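Local coordinates for protein D-glyceraldehyde dehydrogenase (NADP(+)) (Thermoplasma acidophilum, PDB 5IZD) that oxidises D-glyceraldehyde to glycerate with NADP(+) in the non-phosphorylated Entner-Doudoroff pathway, working as a homotetramer built as a dimer of dimers, at residues D21-S24 against Q29-G32; P351-P356 against G360-P365. All blocks are in the same frame, centred on the assembly; numbering follows the deposited sequence.

Overall arrangement
Following the chain from the N terminus, contact 1 comes first: residues 21-24 meet 29-32 across a four-residue turn and close the hairpin of strands 19-23 and 30-35. Contact 2 closes much later, when 360-365 returns alongside 351-356 within the connection between strands 343-346 and 366-369, the antiparallel pair at one margin of the seven-stranded sheet. The two loops are in series, neither nested nor crossed. In space they are neighbours, with centres about 17 Å apart, and they touch where Y361 packs against the end of the first strand: Y361 OH lies 3.8 Å from Y23 CB. The N-terminal hairpin thus meets the long 347-365 loop, although more than 300 residues separate them in sequence.

Contact 1: residues D21-S24 against Q29-G32; sequences DKYS and QVIG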
ATOM      1  N   ASP A  21       8.574 -25.059  40.551  1.00 40.62           N
ATOM      2  CA  ASP A  21       7.339 -24.638  41.190  1.00 40.16           C
ATOM      3  C   ASP A  21       6.804 -23.300  40.663  1.00 38.55           C
ATOM      4  O   ASP A  21       7.555 -22.389  40.395  1.00 37.67           O
ATOM      5  CB  ASP A  21       7.535 -24.518  42.718  1.00 41.09           C
ATOM      6  CG  ASP A  21       7.799 -25.841  43.377  1.00 42.62           C
ATOM      7  OD1 ASP A  21       7.422 -26.883  42.786  1.00 43.24           O
ATOM      8  OD2 ASP A  21       8.351 -25.849  44.509  1.00 43.72           O
ATOM      9  N   LYS A  22       5.483 -23.208  40.597  1.00 37.83           N
ATOM     10  CA  LYS A  22       4.751 -21.953  40.364  1.00 36.67           C
ATOM     11  C   LYS A  22       4.054 -21.529  41.660  1.00 36.45           C
ATOM     12  O   LYS A  22       3.303 -22.327  42.251  1.00 36.79           O
ATOM     13  CB  LYS A  22       3.710 -22.172  39.264  1.00 36.51           C
ATOM     14  CG  LYS A  22       2.536 -21.193  39.234  1.00 36.22           C
ATOM     15  CD  LYS A  22       2.995 -19.829  38.894  1.00 35.61           C
ATOM     16  CE  LYS A  22       1.818 -18.873  38.980  1.00 35.52           C
ATOM     17  NZ  LYS A  22       2.320 -17.454  39.021  1.00 35.01           N
ATOM     18  N   TYR A  23       4.324 -20.306  42.091  1.00 35.45           N
ATOM     19  CA  TYR A  23       3.692 -19.622  43.231  1.00 35.44           C
ATOM     20  C   TYR A  23       2.497 -18.763  42.889  1.00 34.72           C
ATOM     21  O   TYR A  23       2.494 -18.044  41.839  1.00 33.99           O
ATOM     22  CB  TYR A  23       4.720 -18.702  43.914  1.00 35.55           C
ATOM     23  CG  TYR A  23       5.747 -19.492  44.668  1.00 36.47           C
ATOM     24  CD1 TYR A  23       6.846 -20.060  44.027  1.00 36.66           C
ATOM     25  CD2 TYR A  23       5.573 -19.743  46.038  1.00 37.28           C
ATOM     26  CE1 TYR A  23       7.776 -20.843  44.753  1.00 37.56           C
ATOM     27  CE2 TYR A  23       6.495 -20.471  46.745  1.00 38.12           C
ATOM     28  CZ  TYR A  23       7.587 -21.003  46.079  1.00 38.28           C
ATOM     29  OH  TYR A  23       8.453 -21.762  46.792  1.00 39.95           O
ATOM     30  N   SER A  24       1.488 -18.815  43.759  1.00 34.80           N
ATOM     31  CA  SER A  24       0.348 -17.887  43.717  1.00 34.37           C
ATOM     32  C   SER A  24       0.761 -16.505  44.215  1.00 33.90           C
ATOM     33  O   SER A  24       1.289 -16.386  45.313  1.00 34.26           O
ATOM     34  CB  SER A  24      -0.797 -18.364  44.607  1.00 34.95           C
ATOM     35  OG  SER A  24      -1.768 -17.337  44.798  1.00 34.81           O
ATOM     36  N   GLN A  29       1.731 -19.296  48.109  1.00 38.31           N
ATOM     37  CA  GLN A  29       1.961 -20.738  48.238  1.00 39.34           C
ATOM     38  C   GLN A  29       2.125 -21.340  46.846  1.00 39.17           C
ATOM     39  O   GLN A  29       1.671 -20.774  45.843  1.00 38.07           O
ATOM     40  CB  GLN A  29       0.778 -21.437  48.911  1.00 40.40           C
ATOM     41  CG  GLN A  29       0.417 -20.921  50.299  1.00 41.16           C
ATOM     42  CD  GLN A  29       1.636 -20.715  51.221  1.00 42.16           C
ATOM     43  OE1 GLN A  29       2.368 -21.635  51.516  1.00 42.98           O
ATOM     44  NE2 GLN A  29       1.850 -19.472  51.669  1.00 42.77           N
ATOM     45  N   VAL A  30       2.762 -22.494  46.813  1.00 39.64           N
ATOM     46  CA  VAL A  30       2.918 -23.221  45.603  1.00 40.00           C
ATOM     47  C   VAL A  30       1.564 -23.711  45.092  1.00 39.97           C
ATOM     48  O   VAL A  30       0.847 -24.298  45.849  1.00 40.63           O
ATOM     49  CB  VAL A  30       3.890 -24.379  45.821  1.00 40.99           C
ATOM     50  CG1 VAL A  30       3.877 -25.249  44.594  1.00 41.25           C
ATOM     51  CG2 VAL A  30       5.308 -23.817  46.010  1.00 40.96           C
ATOM     52  N   ILE A  31       1.242 -23.517  43.820  1.00 39.09           N
ATOM     53  CA  ILE A  31      -0.041 -23.974  43.257  1.00 39.59           C
ATOM     54  C   ILE A  31       0.067 -24.859  41.994  1.00 39.99           C
ATOM     55  O   ILE A  31      -0.940 -25.307  41.452  1.00 40.22           O
ATOM     56  CB  ILE A  31      -1.014 -22.774  42.952  1.00 39.15           C
ATOM     57  CG1 ILE A  31      -0.424 -21.870  41.867  1.00 38.50           C
ATOM     58  CG2 ILE A  31      -1.447 -22.065  44.260  1.00 39.26           C
ATOM     59  CD1 ILE A  31      -1.382 -20.823  41.293  1.00 38.19           C
ATOM     60  N   GLY A  32       1.276 -25.086  41.486  1.00 40.37           N
ATOM     61  CA  GLY A  32       1.470 -25.850  40.262  1.00 40.60           C
ATOM     62  C   GLY A  32       2.939 -26.077  39.994  1.00 40.98           C
ATOM     63  O   GLY A  32       3.786 -25.643  40.770  1.00 41.04           O
TER
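Q29 opens the pairing through its backbone: its carbonyl oxygen takes the S24 N-H at 2.9 Å (S24 N to Q29 O) in an almost straight bond. V30 then sets CG2 over one face of the Y23 ring, a CH-pi contact with CG2 3.9 Å from the ring centroid, off centre toward the CE2-CZ side. V30 CG2 also lies 4.0 Å from D21 OD2, while CG1 is beside K22 O. I31 N donates to K22 O at 2.9 Å. In I31, chi1 of 64° tucks CG1 between the two backbone arms, where it lies alongside K22 CG, while I31 CG2 reaches S24 CB at 3.8 Å. A glycine here would probably leave K22 CG and S24 CB without their apolar neighbour on this side. G32 O accepts the N-H of K22, with K22 N and G32 O 3.0 Å apart. Since I31 and G32 both face K22, the pair forms a classic beta bulge. K22 bends at chi2 and carries NZ away to the carbonyls of D176 and E89. The hairpin forms one margin of the four-stranded N-terminal sheet, strand 19-23 outermost and strand 30-35 beside strand 2-7, with NZ linking it to helix 79-90.

Contact 2: residues P351-P356 against G360-P365; sequences PSLSGP and GYFFLP
L353 lowers one methyl, CD1, onto a face of the F362 ring. The methyl carbon sits 4.0 Å from the ring centroid, 23° off the normal and displaced toward the CD2 rim, as expected of a CH-pi contact. The two side chains cross at about a right angle. F362 has CG opposite its carbonyl carbon (chi1 -67°) and its ring turned broadside to the chi1 bond (chi2 -84°), which turns a face to L353 CD1. F362 CB, for its part, meets P351: the proline ring, puckered C-gamma endo, brings P351 CG to 3.7 Å from F362 CB, and P351 CD packs over the F362 carbonyl, 3.6 Å from F362 O. Both segments lie in the irregular connection between strands 343-346 and 366-369 of the aldehyde dehydrogenase fold; they run roughly antiparallel and meet through apolar packing without strand pairing. L364 meets another part of the P351 ring, using its CD2 branch, 3.7 Å from P351 CB, and L364 CG lies 3.8 Å from P351 N. P351 therefore touches both residues, F362 through CG and CD and L364 through CB, while the intervening F363 points away from 351-356, and its side chain packs on L327, T330 and S331 of helix 324-339. P320 adds to the surroundings of F362, and P351 also rests on L310.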
ATOM      1  N   PRO A 351      -0.010  -3.417  52.044  1.00 36.12           N
ATOM      2  CA  PRO A 351      -1.154  -3.336  52.909  1.00 36.69           C
ATOM      3  C   PRO A 351      -1.069  -4.398  54.024  1.00 37.42           C
ATOM      4  O   PRO A 351      -0.176  -5.243  54.035  1.00 37.45           O
ATOM      5  CB  PRO A 351      -2.307  -3.642  51.959  1.00 36.25           C
ATOM      6  CG  PRO A 351      -1.734  -4.597  50.996  1.00 35.70           C
ATOM      7  CD  PRO A 351      -0.322  -4.151  50.804  1.00 35.52           C
ATOM      8  N   SER A 352      -2.000  -4.302  54.964  1.00 38.26           N
ATOM      9  CA  SER A 352      -2.196  -5.276  56.027  1.00 38.94           C
ATOM     10  C   SER A 352      -3.492  -6.085  55.848  1.00 39.42           C
ATOM     11  O   SER A 352      -4.576  -5.653  56.233  1.00 40.18           O
ATOM     12  CB  SER A 352      -2.235  -4.522  57.358  1.00 39.46           C
ATOM     13  OG  SER A 352      -2.331  -5.414  58.421  1.00 39.52           O
ATOM     14  N   LEU A 353      -3.370  -7.274  55.296  1.00 39.60           N
ATOM     15  CA  LEU A 353      -4.516  -8.124  54.977  1.00 40.16           C
ATOM     16  C   LEU A 353      -4.427  -9.365  55.788  1.00 41.17           C
ATOM     17  O   LEU A 353      -3.290  -9.803  56.081  1.00 41.41           O
ATOM     18  CB  LEU A 353      -4.440  -8.517  53.506  1.00 39.35           C
ATOM     19  CG  LEU A 353      -4.390  -7.364  52.549  1.00 38.93           C
ATOM     20  CD1 LEU A 353      -4.098  -7.831  51.131  1.00 38.08           C
ATOM     21  CD2 LEU A 353      -5.714  -6.585  52.632  1.00 39.35           C
ATOM     22  N   SER A 354      -5.573  -9.937  56.188  1.00 42.46           N
ATOM     23  CA  SER A 354      -5.566 -11.194  56.952  1.00 43.67           C
ATOM     24  C   SER A 354      -5.793 -12.403  56.058  1.00 43.79           C
ATOM     25  O   SER A 354      -5.883 -12.265  54.833  1.00 43.04           O
ATOM     26  CB  SER A 354      -6.541 -11.148  58.137  1.00 45.19           C
ATOM     27  OG  SER A 354      -7.878 -11.098  57.711  1.00 45.95           O
ATOM     28  N   GLY A 355      -5.766 -13.606  56.636  1.00 44.71           N
ATOM     29  CA  GLY A 355      -6.048 -14.815  55.863  1.00 45.34           C
ATOM     30  C   GLY A 355      -4.867 -15.162  54.977  1.00 45.54           C
ATOM     31  O   GLY A 355      -3.749 -14.800  55.300  1.00 45.48           O
ATOM     32  N   PRO A 356      -5.095 -15.895  53.860  1.00 46.31           N
ATOM     33  CA  PRO A 356      -4.009 -16.213  52.929  1.00 45.69           C
ATOM     34  C   PRO A 356      -3.349 -15.027  52.248  1.00 44.57           C
ATOM     35  O   PRO A 356      -2.182 -15.159  51.899  1.00 44.08           O
ATOM     36  CB  PRO A 356      -4.695 -17.085  51.899  1.00 45.79           C
ATOM     37  CG  PRO A 356      -5.626 -17.868  52.711  1.00 46.61           C
ATOM     38  CD  PRO A 356      -6.128 -16.951  53.808  1.00 47.18           C
ATOM     39  N   GLY A 360       0.560 -12.959  50.268  1.00 36.30           N
ATOM     40  CA  GLY A 360       0.552 -12.557  48.870  1.00 35.33           C
ATOM     41  C   GLY A 360       1.408 -11.309  48.661  1.00 34.42           C
ATOM     42  O   GLY A 360       1.860 -10.730  49.599  1.00 34.35           O
ATOM     43  N   TYR A 361       1.689 -11.000  47.420  1.00 33.59           N
ATOM     44  CA  TYR A 361       2.615  -9.893  47.043  1.00 33.18           C
ATOM     45  C   TYR A 361       1.917  -8.598  46.669  1.00 32.49           C
ATOM     46  O   TYR A 361       2.168  -8.001  45.622  1.00 32.03           O
ATOM     47  CB  TYR A 361       3.560 -10.332  45.918  1.00 33.06           C
ATOM     48  CG  TYR A 361       4.042 -11.772  46.073  1.00 33.71           C
ATOM     49  CD1 TYR A 361       4.671 -12.209  47.219  1.00 34.43           C
ATOM     50  CD2 TYR A 361       3.863 -12.670  45.049  1.00 33.75           C
ATOM     51  CE1 TYR A 361       5.117 -13.527  47.346  1.00 35.05           C
ATOM     52  CE2 TYR A 361       4.276 -13.990  45.167  1.00 34.20           C
ATOM     53  CZ  TYR A 361       4.906 -14.413  46.286  1.00 34.90           C
ATOM     54  OH  TYR A 361       5.276 -15.754  46.323  1.00 35.43           O
ATOM     55  N   PHE A 362       1.095  -8.122  47.584  1.00 32.47           N
ATOM     56  CA  PHE A 362       0.301  -6.922  47.401  1.00 32.01           C
ATOM     57  C   PHE A 362       1.134  -5.715  47.751  1.00 31.97           C
ATOM     58  O   PHE A 362       1.984  -5.764  48.622  1.00 32.08           O
ATOM     59  CB  PHE A 362      -0.937  -6.978  48.296  1.00 32.40           C
ATOM     60  CG  PHE A 362      -1.909  -8.046  47.900  1.00 32.39           C
ATOM     61  CD1 PHE A 362      -2.844  -7.812  46.887  1.00 32.00           C
ATOM     62  CD2 PHE A 362      -1.862  -9.315  48.491  1.00 32.76           C
ATOM     63  CE1 PHE A 362      -3.734  -8.796  46.501  1.00 32.09           C
ATOM     64  CE2 PHE A 362      -2.752 -10.305  48.074  1.00 32.82           C
ATOM     65  CZ  PHE A 362      -3.707 -10.033  47.089  1.00 32.47           C
ATOM     66  N   PHE A 363       0.893  -4.602  47.049  1.00 31.69           N
ATOM     67  CA  PHE A 363       1.513  -3.329  47.385  1.00 31.92           C
ATOM     68  C   PHE A 363       0.460  -2.212  47.179  1.00 32.07           C
ATOM     69  O   PHE A 363      -0.288  -2.238  46.217  1.00 31.74           O
ATOM     70  CB  PHE A 363       2.752  -3.080  46.512  1.00 31.54           C
ATOM     71  CG  PHE A 363       3.717  -2.119  47.111  1.00 31.79           C
ATOM     72  CD1 PHE A 363       4.687  -2.565  48.008  1.00 32.17           C
ATOM     73  CD2 PHE A 363       3.610  -0.779  46.879  1.00 31.77           C
ATOM     74  CE1 PHE A 363       5.562  -1.701  48.620  1.00 32.45           C
ATOM     75  CE2 PHE A 363       4.493   0.114  47.489  1.00 32.12           C
ATOM     76  CZ  PHE A 363       5.469  -0.359  48.368  1.00 32.46           C
ATOM     77  N   LEU A 364       0.419  -1.244  48.081  1.00 32.63           N
ATOM     78  CA  LEU A 364      -0.553  -0.166  47.988  1.00 32.86           C
ATOM     79  C   LEU A 364      -0.280   0.802  46.850  1.00 32.59           C
ATOM     80  O   LEU A 364       0.889   1.056  46.520  1.00 32.55           O
ATOM     81  CB  LEU A 364      -0.583   0.644  49.299  1.00 33.51           C
ATOM     82  CG  LEU A 364      -1.103  -0.058  50.581  1.00 34.02           C
ATOM     83  CD1 LEU A 364      -0.819   0.778  51.815  1.00 34.54           C
ATOM     84  CD2 LEU A 364      -2.612  -0.262  50.422  1.00 34.15           C
ATOM     85  N   PRO A 365      -1.353   1.388  46.265  1.00 32.59           N
ATOM     86  CA  PRO A 365      -1.171   2.560  45.415  1.00 32.39           C
ATOM     87  C   PRO A 365      -0.301   3.636  46.091  1.00 32.77           C
ATOM     88  O   PRO A 365      -0.538   4.008  47.261  1.00 33.34           O
ATOM     89  CB  PRO A 365      -2.610   3.074  45.237  1.00 32.60           C
ATOM     90  CG  PRO A 365      -3.428   1.846  45.295  1.00 32.51           C
ATOM     91  CD  PRO A 365      -2.786   1.072  46.428  1.00 32.75           C
TER